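Long-range contacts in putative uncharacterized protein (Archaeoglobus fulgidus, PDB 4KPP), which probably exchanges protons for calcium ions across the membrane, as a member of the sodium/calcium exchanger family: residues 75-79 and 284-289; 105-109 and 316-320; 140-144 and 175-180; 151-155 and 164-169; 159-163 and 304-309. The contacts are given in a common frame with arbitrary orientation. Numbering follows the deposited sequence.

Contact 1 (75-79 and 284-289)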
# COMPACT_ATOMS: atom_id res chain seq x y z
N VAL A 75 -5.34 1.01 -2.11
CA VAL A 75 -4.74 -0.20 -1.54
C VAL A 75 -5.66 -0.86 -0.51
O VAL A 75 -5.20 -1.54 0.41
CB VAL A 75 -3.35 0.08 -0.92
CG1 VAL A 75 -2.37 0.48 -2.01
CG2 VAL A 75 -3.43 1.16 0.16
N LEU A 76 -6.96 -0.66 -0.67
CA LEU A 76 -7.96 -1.31 0.16
C LEU A 76 -7.87 -2.84 0.19
O LEU A 76 -8.07 -3.44 1.24
CB LEU A 76 -9.37 -0.85 -0.24
CG LEU A 76 -10.29 -0.39 0.89
CD1 LEU A 76 -9.58 0.60 1.81
CD2 LEU A 76 -11.56 0.23 0.32
N PRO A 77 -7.58 -3.49 -0.97
CA PRO A 77 -7.41 -4.94 -0.90
C PRO A 77 -6.32 -5.39 0.07
O PRO A 77 -6.43 -6.45 0.68
CB PRO A 77 -7.01 -5.30 -2.33
CG PRO A 77 -7.67 -4.28 -3.17
CD PRO A 77 -7.62 -3.01 -2.36
N GLU A 78 -5.28 -4.58 0.23
CA GLU A 78 -4.22 -4.92 1.17
C GLU A 78 -4.72 -4.86 2.61
O GLU A 78 -4.39 -5.72 3.43
CB GLU A 78 -2.99 -4.02 0.98
CG GLU A 78 -1.97 -4.13 2.11
CD GLU A 78 -1.47 -5.56 2.34
OE1 GLU A 78 -1.04 -5.86 3.48
OE2 GLU A 78 -1.48 -6.37 1.39
N TYR A 79 -5.52 -3.85 2.91
CA TYR A 79 -6.09 -3.72 4.25
C TYR A 79 -7.06 -4.85 4.54
O TYR A 79 -7.14 -5.34 5.67
CB TYR A 79 -6.78 -2.36 4.42
CG TYR A 79 -5.80 -1.23 4.67
CD1 TYR A 79 -5.03 -0.71 3.64
CD2 TYR A 79 -5.64 -0.70 5.94
CE1 TYR A 79 -4.14 0.31 3.86
CE2 TYR A 79 -4.75 0.33 6.18
CZ TYR A 79 -4.00 0.83 5.13
OH TYR A 79 -3.10 1.85 5.36
N ASN A 284 0.60 5.34 4.40
CA ASN A 284 -0.52 4.68 5.08
C ASN A 284 -0.23 3.22 5.43
O ASN A 284 -0.63 2.74 6.50
CB ASN A 284 -1.86 4.84 4.34
CG ASN A 284 -1.98 3.93 3.12
OD1 ASN A 284 -2.16 2.72 3.25
ND2 ASN A 284 -1.93 4.53 1.94
N GLN A 285 0.47 2.52 4.55
CA GLN A 285 0.79 1.12 4.80
C GLN A 285 1.84 0.96 5.90
O GLN A 285 1.97 -0.10 6.50
CB GLN A 285 1.22 0.42 3.51
CG GLN A 285 0.08 0.27 2.51
CD GLN A 285 0.48 -0.46 1.24
OE1 GLN A 285 0.66 -1.67 1.24
NE2 GLN A 285 0.62 0.29 0.15
N TRP A 286 2.56 2.04 6.17
CA TRP A 286 3.61 2.02 7.18
C TRP A 286 3.15 2.76 8.43
O TRP A 286 3.93 3.00 9.35
CB TRP A 286 4.89 2.64 6.60
CG TRP A 286 6.15 2.40 7.39
CD1 TRP A 286 7.09 3.33 7.73
CD2 TRP A 286 6.61 1.15 7.93
NE1 TRP A 286 8.10 2.74 8.44
CE2 TRP A 286 7.84 1.41 8.58
CE3 TRP A 286 6.12 -0.16 7.93
CZ2 TRP A 286 8.57 0.41 9.23
CZ3 TRP A 286 6.84 -1.15 8.57
CH2 TRP A 286 8.05 -0.86 9.21
N THR A 287 1.86 3.11 8.47
CA THR A 287 1.25 3.75 9.63
C THR A 287 -0.11 3.14 9.95
O THR A 287 -0.24 2.34 10.88
CB THR A 287 1.09 5.28 9.44
OG1 THR A 287 0.39 5.55 8.22
CG2 THR A 287 2.45 5.97 9.41
N LEU A 288 -1.13 3.52 9.18
CA LEU A 288 -2.50 3.05 9.40
C LEU A 288 -2.62 1.53 9.36
O LEU A 288 -3.36 0.94 10.15
CB LEU A 288 -3.45 3.68 8.37
CG LEU A 288 -4.93 3.31 8.52
CD1 LEU A 288 -5.53 3.94 9.78
CD2 LEU A 288 -5.73 3.72 7.29
N LEU A 289 -1.89 0.90 8.45
CA LEU A 289 -1.94 -0.55 8.29
C LEU A 289 -1.47 -1.27 9.55
O LEU A 289 -2.10 -2.23 10.00
CB LEU A 289 -1.08 -0.99 7.10
CG LEU A 289 -1.62 -2.11 6.20
CD1 LEU A 289 -0.48 -2.89 5.56
CD2 LEU A 289 -2.57 -3.05 6.93

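Contact 2 (105-109 and 316-320)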
# COMPACT_ATOMS: atom_id res chain seq x y z
N THR A 105 4.58 -6.62 6.29
CA THR A 105 5.96 -6.32 5.94
C THR A 105 6.21 -6.62 4.47
O THR A 105 6.95 -5.90 3.79
CB THR A 105 6.95 -7.12 6.81
OG1 THR A 105 6.62 -8.51 6.77
CG2 THR A 105 6.90 -6.64 8.26
N GLY A 106 5.58 -7.68 3.98
CA GLY A 106 5.66 -8.02 2.57
C GLY A 106 5.11 -6.90 1.70
O GLY A 106 5.74 -6.50 0.72
N ALA A 107 3.95 -6.39 2.08
CA ALA A 107 3.31 -5.31 1.34
C ALA A 107 4.21 -4.08 1.27
O ALA A 107 4.43 -3.53 0.19
CB ALA A 107 1.96 -4.96 1.95
N ASN A 108 4.75 -3.68 2.41
CA ASN A 108 5.64 -2.52 2.49
C ASN A 108 6.90 -2.66 1.66
O ASN A 108 7.25 -1.75 0.91
CB ASN A 108 6.01 -2.22 3.95
CG ASN A 108 4.96 -1.41 4.66
OD1 ASN A 108 5.02 -0.18 4.69
ND2 ASN A 108 3.98 -2.09 5.24
N ARG A 109 7.59 -3.78 1.81
CA ARG A 109 8.87 -3.98 1.14
C ARG A 109 8.71 -4.17 -0.37
O ARG A 109 9.55 -3.71 -1.15
CB ARG A 109 9.65 -5.14 1.76
CG ARG A 109 10.00 -4.91 3.23
CD ARG A 109 11.36 -5.48 3.60
NE ARG A 109 11.43 -6.92 3.40
CZ ARG A 109 11.06 -7.82 4.30
NH1 ARG A 109 10.58 -7.43 5.47
NH2 ARG A 109 11.16 -9.11 4.03
N GLU A 316 11.67 -9.35 10.44
CA GLU A 316 10.97 -8.84 9.27
C GLU A 316 10.62 -7.37 9.43
O GLU A 316 10.77 -6.58 8.49
CB GLU A 316 9.69 -9.65 8.99
CG GLU A 316 9.93 -11.09 8.58
CD GLU A 316 10.60 -11.21 7.22
OE1 GLU A 316 11.22 -12.27 6.97
OE2 GLU A 316 10.51 -10.27 6.41
N VAL A 317 10.17 -7.00 10.62
CA VAL A 317 9.82 -5.61 10.92
C VAL A 317 11.08 -4.74 10.90
O VAL A 317 11.07 -3.65 10.35
CB VAL A 317 9.10 -5.49 12.27
CG1 VAL A 317 8.99 -4.03 12.70
CG2 VAL A 317 7.73 -6.13 12.20
N LEU A 318 12.15 -5.25 11.51
CA LEU A 318 13.43 -4.57 11.53
C LEU A 318 13.95 -4.35 10.11
O LEU A 318 14.42 -3.26 9.77
CB LEU A 318 14.45 -5.37 12.35
CG LEU A 318 15.92 -4.95 12.29
CD1 LEU A 318 16.10 -3.52 12.77
CD2 LEU A 318 16.78 -5.91 13.10
N LEU A 319 13.85 -5.38 9.28
CA LEU A 319 14.28 -5.32 7.89
C LEU A 319 13.45 -4.27 7.15
O LEU A 319 13.98 -3.49 6.36
CB LEU A 319 14.10 -6.69 7.22
CG LEU A 319 15.05 -7.17 6.12
CD1 LEU A 319 14.51 -8.44 5.48
CD2 LEU A 319 15.32 -6.11 5.06
N THR A 320 12.15 -4.27 7.42
CA THR A 320 11.23 -3.35 6.76
C THR A 320 11.51 -1.91 7.19
O THR A 320 11.48 -0.99 6.37
CB THR A 320 9.76 -3.69 7.07
OG1 THR A 320 9.53 -5.08 6.82
CG2 THR A 320 8.83 -2.86 6.21

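Contact 3 (140-144 and 175-180)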
# COMPACT_ATOMS: atom_id res chain seq x y z
N LEU A 140 6.40 16.59 3.12
CA LEU A 140 5.38 16.23 4.09
C LEU A 140 5.48 14.73 4.40
O LEU A 140 5.72 14.34 5.54
CB LEU A 140 3.99 16.55 3.53
CG LEU A 140 2.81 16.85 4.47
CD1 LEU A 140 1.49 16.54 3.78
CD2 LEU A 140 2.90 16.13 5.81
N GLU A 141 5.30 13.90 3.37
CA GLU A 141 5.33 12.46 3.56
C GLU A 141 6.68 11.97 4.08
O GLU A 141 6.74 11.00 4.83
CB GLU A 141 4.94 11.71 2.28
CG GLU A 141 4.83 12.56 1.03
CD GLU A 141 3.50 13.28 0.91
OE1 GLU A 141 2.45 12.61 1.04
OE2 GLU A 141 3.50 14.51 0.70
N ILE A 142 7.75 12.65 3.68
CA ILE A 142 9.09 12.32 4.16
C ILE A 142 9.18 12.43 5.68
O ILE A 142 9.73 11.55 6.35
CB ILE A 142 10.15 13.25 3.53
CG1 ILE A 142 10.28 12.97 2.03
CG2 ILE A 142 11.50 13.08 4.21
CD1 ILE A 142 11.32 13.82 1.33
N PHE A 143 8.62 13.51 6.22
CA PHE A 143 8.61 13.75 7.66
C PHE A 143 7.90 12.63 8.41
O PHE A 143 8.42 12.10 9.40
CB PHE A 143 7.93 15.09 7.95
CG PHE A 143 7.80 15.40 9.41
CD1 PHE A 143 8.85 15.97 10.11
CD2 PHE A 143 6.62 15.13 10.09
CE1 PHE A 143 8.73 16.26 11.46
CE2 PHE A 143 6.49 15.42 11.43
CZ PHE A 143 7.55 15.99 12.12
N PHE A 144 6.71 12.27 7.95
CA PHE A 144 5.92 11.24 8.62
C PHE A 144 6.50 9.85 8.42
O PHE A 144 6.35 8.98 9.28
CB PHE A 144 4.46 11.30 8.19
CG PHE A 144 3.67 12.35 8.92
CD1 PHE A 144 3.20 12.10 10.20
CD2 PHE A 144 3.43 13.58 8.33
CE1 PHE A 144 2.49 13.07 10.88
CE2 PHE A 144 2.71 14.54 9.01
CZ PHE A 144 2.24 14.29 10.28
N ILE A 175 -2.95 12.72 11.67
CA ILE A 175 -2.30 14.03 11.59
C ILE A 175 -1.80 14.29 10.17
O ILE A 175 -1.94 15.40 9.64
CB ILE A 175 -1.12 14.13 12.58
CG1 ILE A 175 -1.62 14.06 14.02
CG2 ILE A 175 -0.33 15.42 12.36
CD1 ILE A 175 -0.52 14.17 15.06
N TYR A 176 -1.23 13.26 9.56
CA TYR A 176 -0.76 13.35 8.18
C TYR A 176 -1.89 13.69 7.21
O TYR A 176 -1.74 14.56 6.36
CB TYR A 176 -0.09 12.05 7.76
CG TYR A 176 0.10 11.91 6.27
CD1 TYR A 176 0.98 12.74 5.58
CD2 TYR A 176 -0.59 10.95 5.55
CE1 TYR A 176 1.16 12.62 4.21
CE2 TYR A 176 -0.42 10.81 4.18
CZ TYR A 176 0.45 11.65 3.52
OH TYR A 176 0.63 11.53 2.16
N ILE A 177 -3.01 13.00 7.36
CA ILE A 177 -4.19 13.27 6.55
C ILE A 177 -4.67 14.71 6.74
O ILE A 177 -4.93 15.43 5.78
CB ILE A 177 -5.34 12.30 6.87
CG1 ILE A 177 -5.03 10.92 6.28
CG2 ILE A 177 -6.66 12.81 6.34
CD1 ILE A 177 -4.77 10.96 4.79
N TYR A 178 -4.79 15.11 8.01
CA TYR A 178 -5.22 16.46 8.36
C TYR A 178 -4.35 17.54 7.71
O TYR A 178 -4.85 18.55 7.22
CB TYR A 178 -5.24 16.63 9.88
CG TYR A 178 -5.43 18.06 10.33
CD1 TYR A 178 -6.68 18.67 10.25
CD2 TYR A 178 -4.37 18.80 10.85
CE1 TYR A 178 -6.86 19.98 10.67
CE2 TYR A 178 -4.55 20.10 11.27
CZ TYR A 178 -5.80 20.69 11.18
OH TYR A 178 -5.97 21.99 11.60
N LEU A 179 -3.04 17.32 7.72
CA LEU A 179 -2.10 18.27 7.13
C LEU A 179 -2.11 18.20 5.61
O LEU A 179 -1.73 19.15 4.93
CB LEU A 179 -0.68 18.02 7.65
CG LEU A 179 -0.43 18.34 9.12
CD1 LEU A 179 1.04 18.12 9.46
CD2 LEU A 179 -0.85 19.77 9.45
N SER A 180 -2.54 17.06 5.07
CA SER A 180 -2.58 16.85 3.63
C SER A 180 -3.74 17.62 3.01
O SER A 180 -3.76 17.89 1.81
CB SER A 180 -2.68 15.36 3.30
OG SER A 180 -2.53 15.13 1.91

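Contact 4 (151-155 and 164-169). With OLB ((2S)-2,3-dihydroxypropyl (9Z)-octadec-9-enoate), chain E.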
# COMPACT_ATOMS: atom_id res chain seq x y z
N TYR A 151 9.78 5.08 15.04
CA TYR A 151 8.92 4.42 16.00
C TYR A 151 8.88 2.91 15.77
O TYR A 151 8.81 2.14 16.72
CB TYR A 151 7.50 5.00 15.97
CG TYR A 151 6.69 4.59 17.18
CD1 TYR A 151 6.73 5.34 18.35
CD2 TYR A 151 5.90 3.45 17.16
CE1 TYR A 151 6.00 4.97 19.46
CE2 TYR A 151 5.16 3.07 18.26
CZ TYR A 151 5.21 3.84 19.41
OH TYR A 151 4.48 3.46 20.51
N ALA A 152 8.92 2.51 14.51
CA ALA A 152 8.86 1.09 14.15
C ALA A 152 10.11 0.33 14.60
O ALA A 152 10.07 -0.88 14.79
CB ALA A 152 8.63 0.92 12.66
N PHE A 153 11.22 1.05 14.78
CA PHE A 153 12.44 0.44 15.29
C PHE A 153 12.31 0.00 16.75
O PHE A 153 13.15 -0.73 17.26
CB PHE A 153 13.64 1.38 15.15
CG PHE A 153 14.30 1.33 13.80
CD1 PHE A 153 14.84 0.14 13.34
CD2 PHE A 153 14.40 2.46 13.01
CE1 PHE A 153 15.46 0.09 12.10
CE2 PHE A 153 15.01 2.41 11.78
CZ PHE A 153 15.54 1.22 11.32
N THR A 154 11.26 0.47 17.42
CA THR A 154 11.05 0.13 18.83
C THR A 154 10.22 -1.14 18.97
O THR A 154 10.01 -1.63 20.08
CB THR A 154 10.36 1.27 19.60
OG1 THR A 154 9.02 1.44 19.11
CG2 THR A 154 11.13 2.58 19.42
N LEU A 155 9.77 -1.67 17.84
CA LEU A 155 8.94 -2.88 17.84
C LEU A 155 9.70 -4.21 18.01
O LEU A 155 9.28 -5.05 18.80
CB LEU A 155 8.01 -2.91 16.62
CG LEU A 155 7.08 -1.71 16.47
CD1 LEU A 155 6.13 -1.90 15.29
CD2 LEU A 155 6.31 -1.46 17.76
N PHE A 164 -1.24 0.63 22.34
CA PHE A 164 -0.72 1.99 22.35
C PHE A 164 0.09 2.27 21.09
O PHE A 164 0.02 3.37 20.53
CB PHE A 164 0.14 2.25 23.59
CG PHE A 164 0.71 3.64 23.65
CD1 PHE A 164 -0.06 4.69 24.11
CD2 PHE A 164 2.01 3.89 23.23
CE1 PHE A 164 0.45 5.98 24.16
CE2 PHE A 164 2.53 5.17 23.28
CZ PHE A 164 1.75 6.22 23.74
N ASP A 165 0.86 1.29 20.64
CA ASP A 165 1.60 1.39 19.39
C ASP A 165 0.64 1.69 18.25
O ASP A 165 0.89 2.58 17.43
CB ASP A 165 2.35 0.10 19.08
CG ASP A 165 3.54 -0.12 19.98
OD1 ASP A 165 4.10 0.88 20.49
OD2 ASP A 165 3.93 -1.29 20.18
N ALA A 166 -0.45 0.94 18.20
CA ALA A 166 -1.47 1.12 17.17
C ALA A 166 -2.04 2.52 17.25
O ALA A 166 -2.27 3.16 16.22
CB ALA A 166 -2.57 0.08 17.33
N LEU A 167 -2.25 3.01 18.47
CA LEU A 167 -2.75 4.36 18.70
C LEU A 167 -1.80 5.39 18.11
O LEU A 167 -2.23 6.37 17.51
CB LEU A 167 -2.94 4.60 20.20
CG LEU A 167 -4.18 5.39 20.66
CD1 LEU A 167 -4.18 5.53 22.17
CD2 LEU A 167 -4.26 6.75 19.99
N VAL A 168 -0.50 5.17 18.30
CA VAL A 168 0.52 6.06 17.76
C VAL A 168 0.51 6.08 16.24
O VAL A 168 0.42 7.14 15.62
CB VAL A 168 1.93 5.68 18.26
CG1 VAL A 168 2.98 6.57 17.61
CG2 VAL A 168 2.00 5.78 19.77
N PHE A 169 0.58 4.89 15.64
CA PHE A 169 0.58 4.75 14.18
C PHE A 169 -0.66 5.36 13.54
O PHE A 169 -0.57 6.02 12.51
CB PHE A 169 0.72 3.28 13.78
CG PHE A 169 2.10 2.73 13.95
CD1 PHE A 169 3.16 3.25 13.22
CD2 PHE A 169 2.35 1.70 14.84
CE1 PHE A 169 4.44 2.75 13.38
CE2 PHE A 169 3.62 1.19 15.00
CZ PHE A 169 4.67 1.72 14.27
C1 OLB E . 8.17 5.26 22.90
C2 OLB E . 9.48 5.51 22.25
C3 OLB E . 9.26 6.23 20.96
C4 OLB E . 10.45 7.07 20.64
C5 OLB E . 11.11 6.57 19.40
O19 OLB E . 7.47 6.20 23.24
O20 OLB E . 7.74 3.98 23.15
C21 OLB E . 6.55 3.79 23.81
C22 OLB E . 6.06 2.41 23.54
O23 OLB E . 7.11 1.65 23.05
C24 OLB E . 5.55 1.80 24.80
C6 OLB E . 10.38 7.10 18.20
C7 OLB E . 10.51 8.58 18.14
C8 OLB E . 10.16 9.06 16.77
C9 OLB E . 8.72 8.78 16.51
C10 OLB E . 7.69 9.77 16.94
C11 OLB E . 6.36 9.30 17.43
C12 OLB E . 5.66 10.44 18.08
C13 OLB E . 4.64 9.94 19.04
C14 OLB E . 5.30 9.33 20.23
C15 OLB E . 4.24 8.86 21.17
C16 OLB E . 4.84 8.09 22.29
C17 OLB E . 5.72 8.98 23.10
C18 OLB E . 5.38 8.87 24.55

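Contact 5 (159-163 and 304-309)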
# COMPACT_ATOMS: atom_id res chain seq x y z
N GLY A 159 9.32 -6.85 21.15
CA GLY A 159 8.85 -8.15 20.69
C GLY A 159 7.35 -8.24 20.51
O GLY A 159 6.78 -9.33 20.49
N HIS A 160 6.69 -7.08 20.38
CA HIS A 160 5.25 -7.04 20.16
C HIS A 160 4.81 -5.67 19.67
O HIS A 160 5.60 -4.73 19.62
CB HIS A 160 4.47 -7.42 21.43
CG HIS A 160 4.65 -6.44 22.55
ND1 HIS A 160 5.52 -6.67 23.60
CD2 HIS A 160 4.09 -5.24 22.79
CE1 HIS A 160 5.47 -5.65 24.44
NE2 HIS A 160 4.61 -4.77 23.97
N ILE A 161 3.53 -5.57 19.32
CA ILE A 161 2.92 -4.32 18.90
C ILE A 161 1.69 -4.06 19.77
O ILE A 161 0.65 -4.69 19.58
CB ILE A 161 2.52 -4.35 17.41
CG1 ILE A 161 3.65 -4.92 16.56
CG2 ILE A 161 2.11 -2.96 16.93
CD1 ILE A 161 3.35 -4.97 15.07
N SER A 162 1.81 -3.14 20.71
CA SER A 162 0.77 -2.91 21.71
C SER A 162 -0.40 -2.07 21.18
O SER A 162 -0.28 -1.44 20.13
CB SER A 162 1.38 -2.21 22.94
OG SER A 162 1.77 -0.89 22.62
N PRO A 163 -1.54 -2.09 21.90
CA PRO A 163 -2.66 -1.20 21.58
C PRO A 163 -2.24 0.27 21.54
O PRO A 163 -2.82 1.05 20.79
CB PRO A 163 -3.61 -1.44 22.76
CG PRO A 163 -3.37 -2.85 23.15
CD PRO A 163 -1.90 -3.10 22.91
N LEU A 304 -8.36 -6.54 25.23
CA LEU A 304 -7.17 -5.70 25.20
C LEU A 304 -5.95 -6.60 25.09
O LEU A 304 -5.64 -7.35 26.01
CB LEU A 304 -7.09 -4.87 26.49
CG LEU A 304 -6.32 -3.53 26.54
CD1 LEU A 304 -4.81 -3.74 26.42
CD2 LEU A 304 -6.82 -2.53 25.50
N GLN A 305 -5.26 -6.55 23.95
CA GLN A 305 -4.17 -7.48 23.71
C GLN A 305 -3.11 -6.93 22.75
O GLN A 305 -3.43 -6.23 21.80
CB GLN A 305 -4.72 -8.81 23.19
CG GLN A 305 -3.73 -9.96 23.21
CD GLN A 305 -4.36 -11.29 22.85
OE1 GLN A 305 -5.58 -11.37 22.66
NE2 GLN A 305 -3.55 -12.33 22.75
N SER A 306 -1.86 -7.26 23.03
CA SER A 306 -0.75 -6.88 22.15
C SER A 306 -0.51 -7.96 21.10
O SER A 306 -0.64 -9.15 21.37
CB SER A 306 0.53 -6.67 22.97
OG SER A 306 0.39 -5.56 23.84
N LEU A 307 -0.16 -7.54 19.89
CA LEU A 307 0.14 -8.48 18.82
C LEU A 307 1.57 -8.98 18.97
O LEU A 307 2.52 -8.21 18.79
CB LEU A 307 -0.06 -7.82 17.45
CG LEU A 307 0.28 -8.64 16.21
CD1 LEU A 307 -0.58 -9.88 16.12
CD2 LEU A 307 0.12 -7.79 14.96
N PRO A 308 1.74 -10.27 19.30
CA PRO A 308 3.07 -10.82 19.56
C PRO A 308 3.94 -10.79 18.31
O PRO A 308 3.44 -10.84 17.19
CB PRO A 308 2.78 -12.27 19.98
CG PRO A 308 1.32 -12.30 20.33
CD PRO A 308 0.68 -11.28 19.44
N LEU A 309 5.25 -10.70 18.52
CA LEU A 309 6.21 -10.67 17.44
C LEU A 309 7.31 -11.65 17.79
O LEU A 309 8.12 -11.39 18.68
CB LEU A 309 6.78 -9.26 17.30
CG LEU A 309 6.83 -8.53 15.95
CD1 LEU A 309 5.52 -8.65 15.18
CD2 LEU A 309 7.19 -7.06 16.19

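Contact 1 (75-79 and 284-289)
V75 is the N-cap residue of helix 76-91. Its side chain points toward the second segment, with CG2 3.7 Å from OD1 of N284 and CG1 3.7 Å from NE2 of Q285. E78 follows one turn on. Its CG lies 3.7 Å from OE1 of Q285, and its OE1 is 3.7 Å from CD1 of L289. Y79 is the centre of the contact. Its ring fits as a knob among N284, Q285, L288 and L289. The hydroxyl OH donates a very short hydrogen bond of 2.5 Å to OD1 of N284. CG of L289 lies over one ring face, 4.0 Å from the centroid, as a CH-pi contact. CD2 of L288 reaches CE2 of Y79 at 3.7 Å. The second segment spans the break between helices 271-285 and 288-299, so the Y79 ring meets both. The NE2 of Q285 bonds S281 and E255. The contact joins the two exchanger repeats near the centre of the chain, with helices 96-127 and 242-267 beside E78.

Contact 2 (105-109 and 316-320)
A buried salt bridge dominates. R109 NH2 donates to E316 OE2 at 2.7 Å, and R109 NH1 reaches the same oxygen at 3.0 Å. Both ions have further partners: E316 also pairs with R312, and R109 NH2 also bonds Q351. R109 NH1 lies 2.9 Å from T320 OG1. That hydroxyl donates a 2.6 Å hydrogen bond to the backbone O of E316, one turn back in its own helix. CD1 of L319 lies over one face of the guanidinium, 3.7 Å from CZ of R109. Packing continues at T105, whose CB is 3.3 Å from T320 OG1 and whose CG2 is 4.1 Å from CG2 of V317. CB of N108 meets CG2 of T320 at 3.7 Å. The helix segments run nearly parallel, 17° apart, with axes 9.8 Å from each other. All touching residues are buried. E316 thus offers a buried carboxylate to two arginines, R109 and R312, in a polar network that ties helix 96-127 of the first repeat to helix 311-331 of the second.

Contact 3 (140-144 and 175-180)
F144 and Y176 form the apolar centre. The edge of the Y176 ring points at the face of F144 in an offset edge-to-face pair. The centroids are 5.6 Å apart and the planes meet at 63°. CB of Y176 lies over the F144 ring, 3.8 Å from its centroid and almost on the ring normal, as a CH-pi contact. At the rim of the F144 ring, CZ meets CG2 of I175 at 3.5 Å and CE2 meets CD1 of L179 at 4.0 Å. L140 lies one turn earlier in the helix. Its CD2 is 3.9 Å from CD1 of Y176 and 4.4 Å from CB of L179, and its CD1 reaches CA of S180 at 4.1 Å. The two segments are antiparallel, 167° apart, with axes 10.8 Å from each other. They belong to the helical hairpin made by helices 138-152 and 163-182.

The polar edge is E141. Y176 OH donates a very short hydrogen bond of 2.4 Å to E141 OE1. The same hydroxyl is also bonded to S280 of helix 271-285, so a third helix joins here. The t rotamer of Y176 carries the hydroxyl to that junction, while its CB stays on F144. One tyrosine thus serves both the aromatic packing and a buried polar site, where its hydroxyl gives the carboxylate of E141 a hydrogen-bond partner.

Contact 4 (151-155 and 164-169)
This contact lies near the turn of the helical hairpin formed by helices 138-152 and 163-182, where a monoolein molecule is bound on the surface. Y151 is the knob, set among F164, D165, V168 and F169. Its OH donates a 2.6 Å hydrogen bond to OD1 of D165. CG1 of V168 lies over one ring face, 3.9 Å from the centroid, as a CH-pi contact. The ring edge of Y151 points at the face of F169 in a T-shaped pair, with centroids 5.3 Å apart and planes at 90°. L155 closes the type I turn that starts at A152, and its CD1 lies 4.0 Å from CE2 of F169. The lipid touches the outer side, with its C22 3.6 Å from Y151 OH and its C16 3.9 Å from CE2 of F164. OD2 of D165 is held elsewhere, by a salt bridge to K158 and a hydrogen bond to the backbone N of S162. The carboxylate therefore links the tyrosine to the hairpin turn, with its charge balanced beneath the lipid.

Contact 5 (159-163 and 304-309)
Two short strands pair antiparallel here. I161 and L307 form the hydrogen-bonded pair: I161 N to L307 O is 2.9 Å and L307 N to I161 O is 3.0 Å. L309 N adds a 2.8 Å bond to G159 O. G159 has a positive phi of 84°, and a CB here would press on the carbonyl of the preceding residue.

I161 (m, t) and L307 (t, p) point to the same, buried face. These conformations bring CD1 of I161 to 4.3 Å from CD2 of L307. With an off-well chi1 of -130°, L309 brings its CD2 to 4.2 Å from CG1 of I161 and also reaches V317 of helix 311-331. H160 and P308 lie on the other face as a non-hydrogen-bonded pair. The p rotamer of H160 places CD2 3.8 Å from CB of S306. S162 is also p, which sets its OG 3.1 Å from the N of D165, as the N-cap of helix 163-182. D165 OD2 in turn bonds S162 N, making a capping box. Next to it, CG of P163 packs on CD1 of L304 at 3.7 Å.

The result is a two-stranded antiparallel ribbon in the links between transmembrane helices. One strand joins the two arms of the hairpin 138-182, and the other leads from helix 288-299 to helix 311-331.

How the contacts relate
Contacts 1, 2 and 5 each join the first exchanger repeat to the second. Contacts 3 and 4 lie within the first, on the same hairpin of helices 138-152 and 163-182, with centres 17 Å apart. The centre of contact 1 lies about 5 Å from the centre of the chain, that of contact 5 about 22 Å. Contacts 1 and 2 alternate along the chain. They also touch: N108 ND2 bonds Q285 O at 3.1 Å. W286 then packs on A152 of contact 4, and L155 of contact 4 meets I161 and L309 of contact 5. A continuous path thus runs from the core to the small ribbon, binding the two halves of the transporter together.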